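Agglutinin (Rhizoctonia solani, PDB 4G9M) is a lectin with a ricin-type beta-trefoil fold that probably binds carbohydrates and assembles as a domain-swapped dimer. Local coordinates at residues Q45-K50 and L60-S65; S73-S78 and V124-N129. One frame throughout, in Å; residues are numbered along the deposited sequence.

Contact 1 of 2, residues Q45-K50 and L60-S65; sequences QKWRLK and LQNVKS
Trp47 lays its indole against Asn62, its partner in a non-hydrogen-bonded antiparallel pair. CB of Trp47 faces the carbonyl oxygen of Gln61, with the Leu60 methyl CD2 a little farther off, and chi1 of -56° sets CG beside the backbone N, anti to the carbonyl carbon. Farther out, CE3 passes the backbone N and CA of Asn62, Trp47 CZ3 meets Asn62 CB at 3.7 Å, and CD2, CE2, CZ2 and CH2 lie beneath the amide nitrogen. Asn62 ND2 stands 3.4 Å above the Trp47 ring plane toward the rim, with amide and ring planes 76° apart. The side-chain nitrogens each have a partner outside the two segments: Trp47 NE1 the carbonyl of Leu21, Asn62 ND2 that of Asn44. At the other end of the amide, Asn62 OD1 accepts from Ser65 N at 3.1 Å, in the carbonyl plane and on a lone pair. This Asx motif bridges the turn that follows the strand.

On the other side of the sheet Arg48 crosses Val63 at about a right angle, and CG2 of Val63 sits over the centre of the Arg48 guanidinium, 3.8 Å above its plane. Val63 CG2 also lies 3.6 Å from Lys46 CB. Backbone bonds set the register: Arg48 N gives to Gln61 O at 2.7 Å, nearly straight, Gln61 N returns one to Arg48 O, and Val63 N reaches Lys46 O at 3.0 Å.

The two strands are the arms of a beta hairpin, with axes 152° apart, inside a beta-trefoil lectin domain. Strand 8-14 pairs with the far edge of 47-51, Leu60 reaches Leu12 on it, and strands 20-23 and 68-71 supply Leu23 and Val69 to the side that carries Trp47.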
loop_
_atom_site.group_PDB
_atom_site.type_symbol
_atom_site.label_atom_id
_atom_site.label_comp_id
_atom_site.label_asym_id
_atom_site.label_seq_id
_atom_site.Cartn_x
_atom_site.Cartn_y
_atom_site.Cartn_z
ATOM N N GLN B 45 -8.610 19.824 -6.998
ATOM C CA GLN B 45 -7.419 19.295 -6.355
ATOM C C GLN B 45 -7.793 18.322 -5.239
ATOM O O GLN B 45 -6.952 17.963 -4.417
ATOM C CB GLN B 45 -6.560 20.427 -5.799
ATOM C CG GLN B 45 -5.857 21.253 -6.873
ATOM C CD GLN B 45 -4.997 22.357 -6.280
ATOM O OE1 GLN B 45 -5.089 22.660 -5.085
ATOM N NE2 GLN B 45 -4.164 22.972 -7.113
ATOM N N LYS B 46 -9.048 17.879 -5.242
ATOM C CA LYS B 46 -9.522 16.907 -4.261
ATOM C C LYS B 46 -9.917 15.629 -4.969
ATOM O O LYS B 46 -10.542 15.677 -6.033
ATOM C CB LYS B 46 -10.748 17.432 -3.526
ATOM C CG LYS B 46 -10.456 18.217 -2.276
ATOM C CD LYS B 46 -9.976 19.596 -2.578
ATOM C CE LYS B 46 -10.603 20.581 -1.602
ATOM N NZ LYS B 46 -9.608 21.558 -1.085
ATOM N N TRP B 47 -9.608 14.490 -4.348
ATOM C CA TRP B 47 -9.782 13.192 -4.993
ATOM C C TRP B 47 -10.438 12.161 -4.074
ATOM O O TRP B 47 -10.023 11.979 -2.917
ATOM C CB TRP B 47 -8.426 12.659 -5.454
ATOM C CG TRP B 47 -7.704 13.607 -6.347
ATOM C CD1 TRP B 47 -6.852 14.611 -5.971
ATOM C CD2 TRP B 47 -7.784 13.654 -7.766
ATOM N NE1 TRP B 47 -6.389 15.275 -7.078
ATOM C CE2 TRP B 47 -6.944 14.705 -8.196
ATOM C CE3 TRP B 47 -8.478 12.905 -8.725
ATOM C CZ2 TRP B 47 -6.784 15.023 -9.536
ATOM C CZ3 TRP B 47 -8.316 13.228 -10.059
ATOM C CH2 TRP B 47 -7.467 14.270 -10.450
ATOM N N ARG B 48 -11.462 11.487 -4.588
ATOM C CA ARG B 48 -12.157 10.471 -3.808
ATOM C C ARG B 48 -11.507 9.103 -3.975
ATOM O O ARG B 48 -11.389 8.581 -5.087
ATOM C CB ARG B 48 -13.634 10.410 -4.195
ATOM C CG ARG B 48 -14.348 11.743 -4.071
ATOM C CD ARG B 48 -15.823 11.542 -3.848
ATOM N NE ARG B 48 -16.469 12.807 -3.513
ATOM C CZ ARG B 48 -17.002 13.608 -4.420
ATOM N NH1 ARG B 48 -16.959 13.266 -5.702
ATOM N NH2 ARG B 48 -17.574 14.741 -4.051
ATOM N N LEU B 49 -11.077 8.531 -2.856
ATOM C CA LEU B 49 -10.468 7.212 -2.834
ATOM C C LEU B 49 -11.557 6.202 -2.485
ATOM O O LEU B 49 -12.213 6.333 -1.462
ATOM C CB LEU B 49 -9.341 7.168 -1.788
ATOM C CG LEU B 49 -8.680 5.815 -1.534
ATOM C CD1 LEU B 49 -7.835 5.421 -2.745
ATOM C CD2 LEU B 49 -7.820 5.854 -0.277
ATOM N N LYS B 50 -11.748 5.203 -3.340
ATOM C CA LYS B 50 -12.790 4.207 -3.124
ATOM C C LYS B 50 -12.322 2.841 -3.603
ATOM O O LYS B 50 -11.775 2.726 -4.704
ATOM C CB LYS B 50 -14.059 4.605 -3.873
ATOM C CG LYS B 50 -15.289 3.807 -3.484
ATOM C CD LYS B 50 -16.492 4.222 -4.293
ATOM C CE LYS B 50 -17.698 3.370 -3.918
ATOM N NZ LYS B 50 -18.851 3.628 -4.818
ATOM N N LEU B 60 -9.482 6.684 -8.089
ATOM C CA LEU B 60 -9.441 8.051 -7.586
ATOM C C LEU B 60 -10.339 8.889 -8.467
ATOM O O LEU B 60 -10.143 8.931 -9.683
ATOM C CB LEU B 60 -8.003 8.589 -7.621
ATOM C CG LEU B 60 -7.044 8.004 -6.586
ATOM C CD1 LEU B 60 -5.648 8.580 -6.813
ATOM C CD2 LEU B 60 -7.538 8.318 -5.163
ATOM N N GLN B 61 -11.338 9.530 -7.862
ATOM C CA GLN B 61 -12.296 10.339 -8.620
ATOM C C GLN B 61 -12.190 11.818 -8.273
ATOM O O GLN B 61 -12.187 12.189 -7.094
ATOM C CB GLN B 61 -13.719 9.836 -8.362
ATOM C CG GLN B 61 -14.772 10.569 -9.139
ATOM C CD GLN B 61 -16.173 10.106 -8.780
ATOM O OE1 GLN B 61 -16.421 9.657 -7.656
ATOM N NE2 GLN B 61 -17.096 10.209 -9.732
ATOM N N ASN B 62 -12.103 12.674 -9.285
ATOM C CA ASN B 62 -12.004 14.111 -9.024
ATOM C C ASN B 62 -13.294 14.685 -8.448
ATOM O O ASN B 62 -14.384 14.413 -8.954
ATOM C CB ASN B 62 -11.590 14.875 -10.286
ATOM C CG ASN B 62 -11.190 16.310 -9.988
ATOM O OD1 ASN B 62 -11.983 17.244 -10.170
ATOM N ND2 ASN B 62 -9.958 16.493 -9.527
ATOM N N VAL B 63 -13.180 15.475 -7.381
ATOM C CA VAL B 63 -14.364 16.020 -6.729
ATOM C C VAL B 63 -15.102 16.998 -7.657
ATOM O O VAL B 63 -16.336 17.008 -7.724
ATOM C CB VAL B 63 -14.013 16.682 -5.376
ATOM C CG1 VAL B 63 -15.143 17.571 -4.899
ATOM C CG2 VAL B 63 -13.704 15.612 -4.336
ATOM N N LYS B 64 -14.350 17.798 -8.403
ATOM C CA LYS B 64 -14.992 18.803 -9.252
ATOM C C LYS B 64 -15.661 18.212 -10.499
ATOM O O LYS B 64 -16.828 18.503 -10.777
ATOM C CB LYS B 64 -13.997 19.888 -9.639
ATOM C CG LYS B 64 -14.616 21.061 -10.385
ATOM C CD LYS B 64 -13.968 22.369 -9.962
ATOM C CE LYS B 64 -14.731 23.590 -10.469
ATOM N NZ LYS B 64 -14.388 23.928 -11.882
ATOM N N SER B 65 -14.932 17.375 -11.228
ATOM C CA SER B 65 -15.392 16.854 -12.518
ATOM C C SER B 65 -16.280 15.607 -12.451
ATOM O O SER B 65 -17.117 15.395 -13.326
ATOM C CB SER B 65 -14.189 16.542 -13.408
ATOM O OG SER B 65 -13.431 15.461 -12.870
#

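Contact 2 of 2, residues S73-S78 and V124-N129; sequences SNIQNS and VIYYNN
Ile75 spreads its two branches over the side chain of Tyr126. Ile75 CG2 lies 3.8 Å from Tyr126 CG, while Ile75 CD1 rests over one face, 4.2 Å from the centroid of the Tyr126 ring and only 14° off the normal, which meets the geometry of a CH-pi contact. The first torsion sets Ile75 CG2 anti to the backbone N, and the extended chi2 carries CD1 out over the ring. The displacement of Ile75 CD1 toward the rim brings it near CE1 and CZ of Tyr126. Beyond CZ, the hydroxyl of Tyr126 bonds to the carbonyl of Gly70, fastening the tip to strand 68-71.

Here a loop without regular structure, between strands 68-71 and 81-84, packs against strand 122-128 of a beta-trefoil; the touching parts run 101° apart, so the loop spans the strand and does not extend its sheet in register. Two hydrogen bonds tie them. Ser78 N gives to Tyr126 O at 2.8 Å, nearly along the C=O axis, and the backbone of Tyr126 also bonds to that of Val79.

In the second, Asn77 OD1 takes the N-H of Asn128, with an N-H...O angle of 144°. The first torsion sets CG of Asn77 beside its backbone N, and the rotation about CB-CG turns OD1 to Asn128 N; Asn77 OD1 also comes within 3.3 Å of Tyr127 CA. Asn77 and Tyr127 cross at about a right angle, whereas Ser78 OG comes to the edge of the Tyr127 ring, 3.7 Å from Tyr127 CE1. Nearby, Ile125 CG2 packs 3.7 Å from Ser78 O; on the far side of strand 122-128, the backbones of Ile125 and Tyr127 bond to strand 109-113.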
loop_
_atom_site.group_PDB
_atom_site.type_symbol
_atom_site.label_atom_id
_atom_site.label_comp_id
_atom_site.label_asym_id
_atom_site.label_seq_id
_atom_site.Cartn_x
_atom_site.Cartn_y
_atom_site.Cartn_z
ATOM N N SER B 73 -3.626 6.916 -23.305
ATOM C CA SER B 73 -3.340 5.874 -24.296
ATOM C C SER B 73 -2.855 4.645 -23.551
ATOM O O SER B 73 -2.792 4.671 -22.322
ATOM C CB SER B 73 -2.304 6.351 -25.334
ATOM O OG SER B 73 -1.033 6.593 -24.773
ATOM N N ASN B 74 -2.529 3.579 -24.278
ATOM C CA ASN B 74 -2.022 2.354 -23.661
ATOM C C ASN B 74 -0.918 2.696 -22.677
ATOM O O ASN B 74 0.021 3.407 -23.025
ATOM C CB ASN B 74 -1.484 1.385 -24.712
ATOM C CG ASN B 74 -2.519 0.996 -25.738
ATOM O OD1 ASN B 74 -2.337 1.223 -26.939
ATOM N ND2 ASN B 74 -3.609 0.402 -25.280
ATOM N N ILE B 75 -1.046 2.219 -21.444
ATOM C CA ILE B 75 -0.111 2.615 -20.399
ATOM C C ILE B 75 1.307 2.126 -20.713
ATOM O O ILE B 75 1.538 0.924 -20.898
ATOM C CB ILE B 75 -0.585 2.149 -18.999
ATOM C CG1 ILE B 75 -1.877 2.872 -18.615
ATOM C CG2 ILE B 75 0.494 2.391 -17.963
ATOM C CD1 ILE B 75 -2.507 2.378 -17.291
ATOM N N GLN B 76 2.231 3.086 -20.814
ATOM C CA GLN B 76 3.654 2.861 -21.095
ATOM C C GLN B 76 4.354 4.052 -20.488
ATOM O O GLN B 76 3.685 4.985 -20.029
ATOM C CB GLN B 76 3.951 2.901 -22.592
ATOM C CG GLN B 76 3.293 1.856 -23.422
ATOM C CD GLN B 76 3.746 1.944 -24.857
ATOM O OE1 GLN B 76 4.702 2.664 -25.175
ATOM N NE2 GLN B 76 3.071 1.213 -25.735
ATOM N N ASN B 77 5.686 4.066 -20.532
ATOM C CA ASN B 77 6.419 5.197 -19.986
ATOM C C ASN B 77 6.052 6.525 -20.647
ATOM O O ASN B 77 5.939 6.605 -21.874
ATOM C CB ASN B 77 7.919 4.968 -20.071
ATOM C CG ASN B 77 8.438 4.080 -18.958
ATOM O OD1 ASN B 77 8.042 4.217 -17.809
ATOM N ND2 ASN B 77 9.334 3.171 -19.298
ATOM N N SER B 78 5.835 7.533 -19.804
ATOM C CA SER B 78 5.537 8.918 -20.214
ATOM C C SER B 78 4.140 9.177 -20.803
ATOM O O SER B 78 3.848 10.291 -21.243
ATOM C CB SER B 78 6.635 9.474 -21.131
ATOM O OG SER B 78 7.913 9.302 -20.539
ATOM N N VAL B 124 1.698 14.972 -14.986
ATOM C CA VAL B 124 1.772 13.717 -14.254
ATOM C C VAL B 124 1.656 12.633 -15.308
ATOM O O VAL B 124 0.803 12.714 -16.195
ATOM C CB VAL B 124 0.650 13.618 -13.227
ATOM C CG1 VAL B 124 0.626 12.233 -12.602
ATOM C CG2 VAL B 124 0.848 14.681 -12.178
ATOM N N ILE B 125 2.535 11.639 -15.228
ATOM C CA ILE B 125 2.638 10.645 -16.291
ATOM C C ILE B 125 2.704 9.260 -15.655
ATOM O O ILE B 125 3.007 9.140 -14.470
ATOM C CB ILE B 125 3.917 10.856 -17.135
ATOM C CG1 ILE B 125 5.164 10.921 -16.238
ATOM C CG2 ILE B 125 3.815 12.136 -17.979
ATOM C CD1 ILE B 125 6.501 10.901 -17.012
ATOM N N TYR B 126 2.405 8.219 -16.431
ATOM C CA TYR B 126 2.724 6.852 -15.993
ATOM C C TYR B 126 4.199 6.651 -16.229
ATOM O O TYR B 126 4.725 7.080 -17.264
ATOM C CB TYR B 126 1.899 5.793 -16.759
ATOM C CG TYR B 126 0.447 5.880 -16.366
ATOM C CD1 TYR B 126 -0.005 5.309 -15.193
ATOM C CD2 TYR B 126 -0.455 6.600 -17.133
ATOM C CE1 TYR B 126 -1.340 5.442 -14.794
ATOM C CE2 TYR B 126 -1.798 6.731 -16.735
ATOM C CZ TYR B 126 -2.221 6.157 -15.578
ATOM O OH TYR B 126 -3.546 6.302 -15.175
ATOM N N TYR B 127 4.893 6.022 -15.287
ATOM C CA TYR B 127 6.339 5.840 -15.465
ATOM C C TYR B 127 6.809 4.682 -14.614
ATOM O O TYR B 127 6.254 4.422 -13.552
ATOM C CB TYR B 127 7.080 7.103 -15.044
ATOM C CG TYR B 127 8.427 7.407 -15.693
ATOM C CD1 TYR B 127 8.550 7.631 -17.073
ATOM C CD2 TYR B 127 9.562 7.577 -14.908
ATOM C CE1 TYR B 127 9.774 7.970 -17.645
ATOM C CE2 TYR B 127 10.792 7.922 -15.476
ATOM C CZ TYR B 127 10.895 8.108 -16.840
ATOM O OH TYR B 127 12.106 8.471 -17.383
ATOM N N ASN B 128 7.847 4.000 -15.072
ATOM C CA ASN B 128 8.404 2.866 -14.333
ATOM C C ASN B 128 8.692 3.249 -12.892
ATOM O O ASN B 128 9.283 4.299 -12.634
ATOM C CB ASN B 128 9.696 2.395 -15.016
ATOM C CG ASN B 128 10.205 1.088 -14.450
ATOM O OD1 ASN B 128 9.684 0.023 -14.769
ATOM N ND2 ASN B 128 11.232 1.160 -13.613
ATOM N N ASN B 129 8.268 2.405 -11.958
ATOM C CA ASN B 129 8.435 2.699 -10.546
ATOM C C ASN B 129 9.897 2.526 -10.178
ATOM O O ASN B 129 10.414 1.409 -10.129
ATOM C CB ASN B 129 7.544 1.791 -9.680
ATOM C CG ASN B 129 7.519 2.209 -8.216
ATOM O OD1 ASN B 129 8.061 3.252 -7.845
ATOM N ND2 ASN B 129 6.871 1.393 -7.372
#

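In the fold
Contacts 1 and 2 lie on opposite sides of the chain's centre, their centres 20 Å apart and their nearest atoms about 8 Å apart. Contact 1 joins neighbouring strands of a hairpin, with more of its touching residues buried; contact 2 sets a largely exposed loop on a strand distant in sequence and belongs nearer the surface. Regular backbone pairing dominates the first, whereas the second combines one backbone bond with a side-chain carbonyl acting as acceptor. The aromatic face meets a polar group in contact 1 and an apolar one in contact 2. Strand 68-71 links them indirectly, since its Val69 touches Trp47 and Leu60 as well as Tyr126.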